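Local coordinates for heme-binding protein A / AI-2 binding protein A (Helicobacter pylori SS1, PDB 6OFQ), which binds the short peptide STSA and, as a periplasmic binding protein, probably delivers peptides to an ABC transporter for uptake, at residues T58-F68 / L176-L187; E76-D84 / T93-Y101. All coordinates share one frame; numbering follows the deposited sequence.

Contact 1: T58-F68 / L176-L187; sequences TGNIYDTLVQF and LANLGMDFLSIL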
loop_
_atom_site.group_PDB
_atom_site.type_symbol
_atom_site.label_atom_id
_atom_site.label_comp_id
_atom_site.label_asym_id
_atom_site.label_seq_id
_atom_site.Cartn_x
_atom_site.Cartn_y
_atom_site.Cartn_z
ATOM N N THR A 58 11.254 3.729 2.254
ATOM C CA THR A 58 11.108 5.041 1.624
ATOM C C THR A 58 10.279 6.008 2.464
ATOM O O THR A 58 10.523 7.209 2.486
ATOM C CB THR A 58 10.530 4.923 0.208
ATOM O OG1 THR A 58 9.188 4.431 0.302
ATOM C CG2 THR A 58 11.325 4.067 -0.698
ATOM N N GLY A 59 9.309 5.484 3.219
ATOM C CA GLY A 59 8.491 6.323 4.082
ATOM C C GLY A 59 9.251 7.015 5.191
ATOM O O GLY A 59 8.790 8.023 5.743
ATOM N N ASN A 60 10.400 6.471 5.580
ATOM C CA ASN A 60 11.247 7.089 6.569
ATOM C C ASN A 60 12.265 8.110 5.966
ATOM O O ASN A 60 12.766 8.944 6.718
ATOM C CB ASN A 60 12.024 5.964 7.258
ATOM C CG ASN A 60 11.188 5.241 8.288
ATOM O OD1 ASN A 60 10.937 5.792 9.347
ATOM N ND2 ASN A 60 10.756 4.017 7.984
ATOM N N ILE A 61 12.533 7.969 4.681
ATOM C CA ILE A 61 13.574 8.739 3.980
ATOM C C ILE A 61 12.966 10.004 3.397
ATOM O O ILE A 61 13.612 11.090 3.365
ATOM C CB ILE A 61 14.203 7.845 2.893
ATOM C CG1 ILE A 61 15.049 6.756 3.583
ATOM C CG2 ILE A 61 14.986 8.674 1.882
ATOM C CD1 ILE A 61 15.471 5.649 2.622
ATOM N N TYR A 62 11.761 9.898 2.831
ATOM C CA TYR A 62 11.171 11.000 2.070
ATOM C C TYR A 62 10.003 11.631 2.832
ATOM O O TYR A 62 9.307 10.948 3.574
ATOM C CB TYR A 62 10.585 10.570 0.730
ATOM C CG TYR A 62 11.589 9.971 -0.238
ATOM C CD1 TYR A 62 12.402 10.778 -1.007
ATOM C CD2 TYR A 62 11.752 8.609 -0.359
ATOM C CE1 TYR A 62 13.292 10.269 -1.939
ATOM C CE2 TYR A 62 12.618 8.099 -1.305
ATOM C CZ TYR A 62 13.372 8.929 -2.107
ATOM O OH TYR A 62 14.193 8.368 -3.069
ATOM N N ASP A 63 9.792 12.929 2.602
ATOM C CA ASP A 63 8.559 13.611 2.927
ATOM C C ASP A 63 7.740 13.958 1.725
ATOM O O ASP A 63 8.191 13.959 0.576
ATOM C CB ASP A 63 8.848 14.897 3.674
ATOM C CG ASP A 63 9.511 14.620 5.005
ATOM O OD1 ASP A 63 8.966 13.820 5.811
ATOM O OD2 ASP A 63 10.591 15.186 5.291
ATOM N N THR A 64 6.491 14.279 2.065
ATOM C CA THR A 64 5.464 14.705 1.126
ATOM C C THR A 64 5.037 16.157 1.456
ATOM O O THR A 64 5.466 16.721 2.459
ATOM C CB THR A 64 4.262 13.731 1.146
ATOM O OG1 THR A 64 4.026 13.287 2.482
ATOM C CG2 THR A 64 4.522 12.483 0.265
ATOM N N LEU A 65 4.136 16.718 0.641
ATOM C CA LEU A 65 3.651 18.093 0.921
ATOM C C LEU A 65 2.844 18.203 2.222
ATOM O O LEU A 65 2.984 19.137 3.028
ATOM C CB LEU A 65 2.838 18.609 -0.245
ATOM C CG LEU A 65 3.632 18.914 -1.524
ATOM C CD1 LEU A 65 2.619 19.281 -2.598
ATOM C CD2 LEU A 65 4.530 20.142 -1.312
ATOM N N VAL A 66 1.991 17.202 2.424
ATOM C CA VAL A 66 1.236 16.987 3.642
ATOM C C VAL A 66 1.504 15.595 4.156
ATOM O O VAL A 66 1.982 14.773 3.357
ATOM C CB VAL A 66 -0.291 17.212 3.427
ATOM C CG1 VAL A 66 -0.511 18.606 2.802
ATOM C CG2 VAL A 66 -0.924 16.119 2.563
ATOM N N GLN A 67 1.283 15.290 5.418
ATOM C CA GLN A 67 1.545 13.971 5.923
ATOM C C GLN A 67 0.449 13.507 6.841
ATOM O O GLN A 67 -0.398 14.337 7.243
ATOM C CB GLN A 67 2.884 13.862 6.633
ATOM C CG GLN A 67 2.976 14.702 7.893
ATOM C CD GLN A 67 4.380 14.789 8.455
ATOM O OE1 GLN A 67 5.378 14.783 7.747
ATOM N NE2 GLN A 67 4.469 14.990 9.756
ATOM N N PHE A 68 0.486 12.263 7.307
ATOM C CA PHE A 68 -0.550 11.744 8.234
ATOM C C PHE A 68 0.026 11.728 9.628
ATOM O O PHE A 68 1.108 11.164 9.891
ATOM C CB PHE A 68 -1.026 10.378 7.743
ATOM C CG PHE A 68 -1.698 10.524 6.420
ATOM C CD1 PHE A 68 -3.007 11.006 6.361
ATOM C CD2 PHE A 68 -1.051 10.175 5.276
ATOM C CE1 PHE A 68 -3.593 11.207 5.117
ATOM C CE2 PHE A 68 -1.637 10.380 4.042
ATOM C CZ PHE A 68 -2.875 10.961 3.959
ATOM N N LEU A 176 -6.227 16.344 -1.531
ATOM C CA LEU A 176 -5.355 16.741 -0.454
ATOM C C LEU A 176 -4.741 15.520 0.204
ATOM O O LEU A 176 -3.512 15.498 0.415
ATOM C CB LEU A 176 -6.079 17.603 0.568
ATOM C CG LEU A 176 -5.206 18.184 1.668
ATOM C CD1 LEU A 176 -4.205 19.187 1.184
ATOM C CD2 LEU A 176 -6.109 18.762 2.749
ATOM N N ALA A 177 -5.534 14.485 0.496
ATOM C CA ALA A 177 -5.004 13.281 1.129
ATOM C C ALA A 177 -4.047 12.527 0.195
ATOM O O ALA A 177 -2.992 12.022 0.616
ATOM C CB ALA A 177 -6.159 12.354 1.476
ATOM N N ASN A 178 -4.308 12.599 -1.102
ATOM C CA ASN A 178 -3.453 11.987 -2.106
ATOM C C ASN A 178 -2.011 12.513 -1.992
ATOM O O ASN A 178 -0.983 11.816 -2.211
ATOM C CB ASN A 178 -3.894 12.165 -3.543
ATOM C CG ASN A 178 -5.146 11.413 -3.870
ATOM O OD1 ASN A 178 -5.563 10.473 -3.186
ATOM N ND2 ASN A 178 -5.714 11.856 -4.976
ATOM N N LEU A 179 -1.913 13.817 -1.740
ATOM C CA LEU A 179 -0.616 14.494 -1.662
ATOM C C LEU A 179 0.186 14.007 -0.494
ATOM O O LEU A 179 1.378 14.337 -0.402
ATOM C CB LEU A 179 -0.772 16.038 -1.567
ATOM C CG LEU A 179 -1.518 16.612 -2.758
ATOM C CD1 LEU A 179 -1.607 18.129 -2.492
ATOM C CD2 LEU A 179 -0.789 16.318 -4.020
ATOM N N GLY A 180 -0.354 13.229 0.448
ATOM C CA GLY A 180 0.364 12.553 1.526
ATOM C C GLY A 180 0.831 11.188 1.149
ATOM O O GLY A 180 1.501 10.570 1.983
ATOM N N MET A 181 0.522 10.692 -0.037
ATOM C CA MET A 181 0.867 9.311 -0.427
ATOM C C MET A 181 2.341 9.203 -0.856
ATOM O O MET A 181 2.866 10.124 -1.482
ATOM C CB MET A 181 -0.074 8.797 -1.487
ATOM C CG MET A 181 -1.483 8.652 -0.970
ATOM S SD MET A 181 -2.711 8.192 -2.186
ATOM C CE MET A 181 -2.015 6.652 -2.802
ATOM N N ASP A 182 2.887 7.999 -0.663
ATOM C CA ASP A 182 4.298 7.750 -0.893
ATOM C C ASP A 182 4.744 8.081 -2.344
ATOM O O ASP A 182 5.869 8.563 -2.508
ATOM C CB ASP A 182 4.570 6.297 -0.574
ATOM C CG ASP A 182 4.300 5.958 0.876
ATOM O OD1 ASP A 182 3.107 5.784 1.178
ATOM O OD2 ASP A 182 5.239 5.908 1.684
ATOM N N PHE A 183 3.892 7.837 -3.326
ATOM C CA PHE A 183 4.306 8.078 -4.710
ATOM C C PHE A 183 4.557 9.528 -5.019
ATOM O O PHE A 183 5.171 9.834 -6.044
ATOM C CB PHE A 183 3.358 7.385 -5.708
ATOM C CG PHE A 183 2.074 8.146 -5.980
ATOM C CD1 PHE A 183 0.989 8.194 -5.118
ATOM C CD2 PHE A 183 1.946 8.865 -7.167
ATOM C CE1 PHE A 183 -0.208 8.812 -5.425
ATOM C CE2 PHE A 183 0.754 9.482 -7.488
ATOM C CZ PHE A 183 -0.312 9.531 -6.607
ATOM N N LEU A 184 4.024 10.412 -4.169
ATOM C CA LEU A 184 4.205 11.844 -4.328
ATOM C C LEU A 184 5.247 12.393 -3.387
ATOM O O LEU A 184 5.274 13.605 -3.085
ATOM C CB LEU A 184 2.861 12.559 -4.213
ATOM C CG LEU A 184 1.898 12.165 -5.310
ATOM C CD1 LEU A 184 0.538 12.819 -5.050
ATOM C CD2 LEU A 184 2.415 12.452 -6.733
ATOM N N SER A 185 6.153 11.547 -2.928
ATOM C CA SER A 185 7.335 11.975 -2.227
ATOM C C SER A 185 8.214 12.975 -2.996
ATOM O O SER A 185 8.254 12.937 -4.234
ATOM C CB SER A 185 8.164 10.728 -1.960
ATOM O OG SER A 185 7.618 9.855 -1.003
ATOM N N ILE A 186 8.841 13.847 -2.230
ATOM C CA ILE A 186 9.690 14.886 -2.832
ATOM C C ILE A 186 11.153 14.419 -2.931
ATOM O O ILE A 186 11.791 14.260 -1.895
ATOM C CB ILE A 186 9.566 16.208 -2.091
ATOM C CG1 ILE A 186 8.095 16.678 -1.974
ATOM C CG2 ILE A 186 10.377 17.286 -2.804
ATOM C CD1 ILE A 186 7.280 16.640 -3.247
ATOM N N LEU A 187 11.558 14.199 -4.183
ATOM C CA LEU A 187 12.974 13.874 -4.444
ATOM C C LEU A 187 13.705 15.156 -4.788
ATOM O O LEU A 187 13.085 16.207 -4.971
ATOM C CB LEU A 187 13.044 12.932 -5.632
ATOM C CG LEU A 187 12.776 11.453 -5.351
ATOM C CD1 LEU A 187 11.382 11.175 -4.798
ATOM C CD2 LEU A 187 13.043 10.619 -6.587
HETATM O O HOH W 1 7.660 6.586 0.732
HETATM O O HOH W 2 7.080 9.399 1.614
HETATM O O HOH W 3 11.778 14.186 0.830
HETATM O O HOH W 4 4.354 10.363 2.534
HETATM O O HOH W 5 3.469 15.503 -1.871
#

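Contact 2: E76-D84 / T93-Y101; sequences EPALATSWD and TFHLRKGVY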
loop_
_atom_site.group_PDB
_atom_site.type_symbol
_atom_site.label_atom_id
_atom_site.label_comp_id
_atom_site.label_asym_id
_atom_site.label_seq_id
_atom_site.Cartn_x
_atom_site.Cartn_y
_atom_site.Cartn_z
ATOM N N GLU A 76 -1.811 16.515 8.298
ATOM C CA GLU A 76 -1.156 17.622 9.003
ATOM C C GLU A 76 -0.058 18.158 8.084
ATOM O O GLU A 76 0.310 17.531 7.071
ATOM C CB GLU A 76 -0.573 17.187 10.357
ATOM C CG GLU A 76 0.583 16.184 10.209
ATOM C CD GLU A 76 1.127 15.655 11.522
ATOM O OE1 GLU A 76 0.600 16.113 12.564
ATOM O OE2 GLU A 76 2.114 14.868 11.486
ATOM N N PRO A 77 0.492 19.331 8.367
ATOM C CA PRO A 77 1.524 19.901 7.492
ATOM C C PRO A 77 2.833 19.112 7.419
ATOM O O PRO A 77 3.109 18.342 8.328
ATOM C CB PRO A 77 1.769 21.277 8.046
ATOM C CG PRO A 77 0.452 21.577 8.712
ATOM C CD PRO A 77 0.071 20.305 9.380
ATOM N N ALA A 78 3.496 19.180 6.268
ATOM C CA ALA A 78 4.792 18.503 6.113
ATOM C C ALA A 78 5.655 19.480 5.327
ATOM O O ALA A 78 6.009 20.525 5.879
ATOM C CB ALA A 78 4.653 17.122 5.487
ATOM N N LEU A 79 6.076 19.150 4.105
ATOM C CA LEU A 79 6.918 20.060 3.326
ATOM C C LEU A 79 6.169 21.353 2.952
ATOM O O LEU A 79 6.818 22.346 2.581
ATOM C CB LEU A 79 7.568 19.408 2.116
ATOM C CG LEU A 79 8.649 18.354 2.493
ATOM C CD1 LEU A 79 9.168 17.678 1.236
ATOM C CD2 LEU A 79 9.809 19.004 3.273
ATOM N N ALA A 80 4.829 21.309 2.955
ATOM C CA ALA A 80 4.024 22.532 2.944
ATOM C C ALA A 80 3.659 22.814 4.387
ATOM O O ALA A 80 3.082 21.993 5.128
ATOM C CB ALA A 80 2.747 22.400 2.115
ATOM N N THR A 81 3.862 24.069 4.800
ATOM C CA THR A 81 3.449 24.552 6.129
ATOM C C THR A 81 1.970 24.924 6.198
ATOM O O THR A 81 1.360 24.838 7.266
ATOM C CB THR A 81 4.255 25.735 6.656
ATOM O OG1 THR A 81 4.309 26.729 5.613
ATOM C CG2 THR A 81 5.730 25.269 6.949
ATOM N N SER A 82 1.432 25.406 5.082
ATOM C CA SER A 82 0.005 25.767 5.017
ATOM C C SER A 82 -0.454 25.742 3.562
ATOM O O SER A 82 0.339 25.585 2.624
ATOM C CB SER A 82 -0.210 27.160 5.616
ATOM O OG SER A 82 0.309 28.107 4.740
ATOM N N TRP A 83 -1.783 25.846 3.418
ATOM C CA TRP A 83 -2.311 25.764 2.064
ATOM C C TRP A 83 -3.691 26.385 2.067
ATOM O O TRP A 83 -4.337 26.516 3.101
ATOM C CB TRP A 83 -2.400 24.325 1.521
ATOM C CG TRP A 83 -3.058 23.346 2.443
ATOM C CD1 TRP A 83 -4.387 23.019 2.479
ATOM C CD2 TRP A 83 -2.437 22.571 3.473
ATOM N NE1 TRP A 83 -4.625 22.104 3.466
ATOM C CE2 TRP A 83 -3.439 21.804 4.072
ATOM C CE3 TRP A 83 -1.124 22.451 3.915
ATOM C CZ2 TRP A 83 -3.195 20.970 5.145
ATOM C CZ3 TRP A 83 -0.895 21.625 4.970
ATOM C CH2 TRP A 83 -1.908 20.912 5.573
ATOM N N ASP A 84 -4.060 26.814 0.871
ATOM C CA ASP A 84 -5.400 27.350 0.642
ATOM C C ASP A 84 -6.042 26.634 -0.511
ATOM O O ASP A 84 -5.385 26.419 -1.561
ATOM C CB ASP A 84 -5.261 28.844 0.343
ATOM C CG ASP A 84 -4.469 29.596 1.445
ATOM O OD1 ASP A 84 -5.146 29.927 2.440
ATOM O OD2 ASP A 84 -3.292 29.953 1.215
ATOM N N THR A 93 -3.207 25.996 -3.375
ATOM C CA THR A 93 -1.943 26.725 -3.281
ATOM C C THR A 93 -1.225 26.321 -1.982
ATOM O O THR A 93 -1.794 26.421 -0.906
ATOM C CB THR A 93 -2.179 28.244 -3.243
ATOM O OG1 THR A 93 -2.913 28.649 -4.410
ATOM C CG2 THR A 93 -0.871 28.959 -3.310
ATOM N N PHE A 94 -0.007 25.791 -2.157
ATOM C CA PHE A 94 0.819 25.294 -1.040
ATOM C C PHE A 94 1.989 26.229 -0.780
ATOM O O PHE A 94 2.714 26.610 -1.695
ATOM C CB PHE A 94 1.355 23.881 -1.349
ATOM C CG PHE A 94 0.257 22.847 -1.319
ATOM C CD1 PHE A 94 -0.101 22.174 -0.147
ATOM C CD2 PHE A 94 -0.436 22.539 -2.485
ATOM C CE1 PHE A 94 -1.160 21.295 -0.114
ATOM C CE2 PHE A 94 -1.490 21.645 -2.487
ATOM C CZ PHE A 94 -1.848 21.064 -1.286
ATOM N N HIS A 95 2.096 26.599 0.490
ATOM C CA HIS A 95 3.187 27.417 0.959
ATOM C C HIS A 95 4.242 26.466 1.522
ATOM O O HIS A 95 3.969 25.774 2.494
ATOM C CB HIS A 95 2.631 28.403 2.023
ATOM C CG HIS A 95 1.417 29.178 1.559
ATOM N ND1 HIS A 95 1.572 30.230 0.685
ATOM C CD2 HIS A 95 0.079 28.953 1.629
ATOM C CE1 HIS A 95 0.381 30.676 0.314
ATOM N NE2 HIS A 95 -0.548 29.926 0.877
ATOM N N LEU A 96 5.444 26.492 0.971
ATOM C CA LEU A 96 6.444 25.487 1.241
ATOM C C LEU A 96 7.256 25.931 2.453
ATOM O O LEU A 96 7.535 27.150 2.674
ATOM C CB LEU A 96 7.290 25.225 0.021
ATOM C CG LEU A 96 6.592 24.822 -1.279
ATOM C CD1 LEU A 96 7.620 24.536 -2.323
ATOM C CD2 LEU A 96 5.695 23.602 -1.041
ATOM N N ARG A 97 7.651 24.941 3.250
ATOM C CA ARG A 97 8.540 25.132 4.384
ATOM C C ARG A 97 9.927 25.571 3.917
ATOM O O ARG A 97 10.450 24.993 2.943
ATOM C CB ARG A 97 8.690 23.778 5.128
ATOM C CG ARG A 97 9.248 23.882 6.539
ATOM C CD ARG A 97 9.198 22.482 7.172
ATOM N NE ARG A 97 7.823 22.039 7.390
ATOM C CZ ARG A 97 7.058 22.286 8.439
ATOM N NH1 ARG A 97 7.429 23.074 9.449
ATOM N NH2 ARG A 97 5.786 21.849 8.445
ATOM N N LYS A 98 10.460 26.608 4.562
ATOM C CA LYS A 98 11.800 27.116 4.254
ATOM C C LYS A 98 12.809 26.501 5.200
ATOM O O LYS A 98 12.512 26.101 6.323
ATOM C CB LYS A 98 11.764 28.644 4.414
ATOM C CG LYS A 98 10.818 29.342 3.431
ATOM C CD LYS A 98 10.963 30.854 3.633
ATOM C CE LYS A 98 9.993 31.602 2.749
ATOM N NZ LYS A 98 10.301 33.043 2.907
ATOM N N GLY A 99 14.034 26.515 4.713
ATOM C CA GLY A 99 15.184 26.021 5.455
ATOM C C GLY A 99 15.199 24.525 5.707
ATOM O O GLY A 99 15.840 24.058 6.654
ATOM N N VAL A 100 14.578 23.749 4.825
ATOM C CA VAL A 100 14.627 22.282 4.888
ATOM C C VAL A 100 15.742 21.917 3.933
ATOM O O VAL A 100 15.800 22.345 2.774
ATOM C CB VAL A 100 13.308 21.724 4.346
ATOM C CG1 VAL A 100 13.398 20.203 4.205
ATOM C CG2 VAL A 100 12.138 22.180 5.193
ATOM N N TYR A 101 16.592 20.977 4.363
ATOM C CA TYR A 101 17.688 20.509 3.562
ATOM C C TYR A 101 17.535 19.024 3.232
ATOM O O TYR A 101 17.094 18.252 4.108
ATOM C CB TYR A 101 19.030 20.760 4.269
ATOM C CG TYR A 101 19.309 22.264 4.299
ATOM C CD1 TYR A 101 19.933 22.842 3.213
ATOM C CD2 TYR A 101 18.877 23.071 5.328
ATOM C CE1 TYR A 101 20.108 24.201 3.083
ATOM C CE2 TYR A 101 19.026 24.447 5.226
ATOM C CZ TYR A 101 19.630 24.977 4.112
ATOM O OH TYR A 101 19.824 26.333 3.962
HETATM O O HOH W 6 6.648 28.293 5.232
HETATM O O HOH W 7 -5.578 28.465 -3.733
#

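Contact 1: T58-F68 / L176-L187
I186 N donates to D63 O (2.9 Å), a backbone bond that ties the two irregular chains together near the point where T64 and S185 come closest. Around it, water molecules join the backbones: one links D63 N to I186 O, another L65 N to the carbonyls of L179 and L184. Buried peptide groups that do not meet directly are thus still satisfied.

T64 is the central side chain. Its OG1 sits between its own N and carbonyl carbon (chi1 38°) and donates to V66 O at 2.7 Å, while a water connects the same OG1 to G180 O. The methyl CG2 rests on the chain after the turn, 3.4 Å from M181 O and also close to L184 O; threonine suits the place because it offers both a hydroxyl and a methyl. G180, within the type I turn from N178 to M181, suits its place because its bare CA packs directly against the strand, 3.3 Å from V66 O and close to the F68 ring. That ring presents its edge to A177 O, 3.5 Å from CZ, and to G180 O. V66 lays CG2 against L176 O and the CB of L179.

At the other end, S185 OG takes a lone pair of D182 O in the carbonyl plane, which holds the serine CB and OG beside Y62 CB. The Y62 ring turns an edge to I186 O and brings CE1 within 3.6 Å of L187 CD1, while its OH is bound by M44 O. A water bridges T58 OG1 and D182 OD2.

Helix 52-61 and strand 66-68 thus both meet the chain that leaves helix 175-178. Strands 75-85 and 91-96 flank the apolar end, where F94 touches V66, L176 and L179, and helix 142-147 packs against M181 and L184.

Contact 2: E76-D84 / T93-Y101
A78 O is gripped side-on by R97, which brings NE (2.8 Å) and NH2 (2.9 Å) to the one oxygen. The carbonyl oxygen lies in the guanidinium plane; NH2 uses a lone pair in the carbonyl plane, whereas NE approaches tilted from it. R97 starts with CG anti to its N (chi1 -163°) and bends at chi3 (-67°), which curls the head back to A78. T81 CG2 lies over one guanidinium face, 3.5 Å above the plane, and R97 N donates to L79 O. Arginine suits the irregular run before the corner at T81: a long arm can serve a carbonyl there while its flat face rests on a methyl.

Beyond the corner, strand 82-84 runs antiparallel to 93-96. The register slips by one between A80 and S82, a beta bulge, where T81 N donates to H95 O (2.9 Å). Regular pairing follows: H95 N binds S82 O, and D84 and T93 exchange two backbone bonds.

On the face carrying S82, D84 and H95, H95 NE2 donates to D84 OD2 at 2.8 Å. The carboxylate is met nearly along its C-O axis and close to the imidazole plane, with the two planes 78° apart. S82 OG comes within 3.2 Å of H95 CD2. On the other face, F94 CD1 touches W83 CB, and the indole and phenyl rings lie obliquely. A80 CB lies at the edge of the F94 ring, near its plane; the small alanine lets the phenyl ring settle close to the strand.

The two faces therefore differ in chemistry, one polar and partly exposed, the other apolar and turned toward V66 and L176. The D84 carboxylate would probably favour a protonated H95, and the positive R97 should polarise the A78 carbonyl, strengthening the hold on A78.

In the fold
Contacts 1 and 2 have centres about 12 Å apart and both reach the same antiparallel sheet, ordered 66-68, 75-85, 91-96, 163-168, 153-160, contact 1 through strand 66-68. Along the chain, 58-68 comes first, the hairpin of contact 2 follows, and 176-187 returns last, so contact 2 is nested within the loop closed by contact 1. Strand 66-68 and the residue before it pair with strand 75-85 through probable bonds from E76 N to Q67 O and A80 N to L65 O. The returning chain thus covers the apolar face of the sheet in this periplasmic binding protein, while the hairpin's opposite face, with S82, D84 and H95, is more exposed.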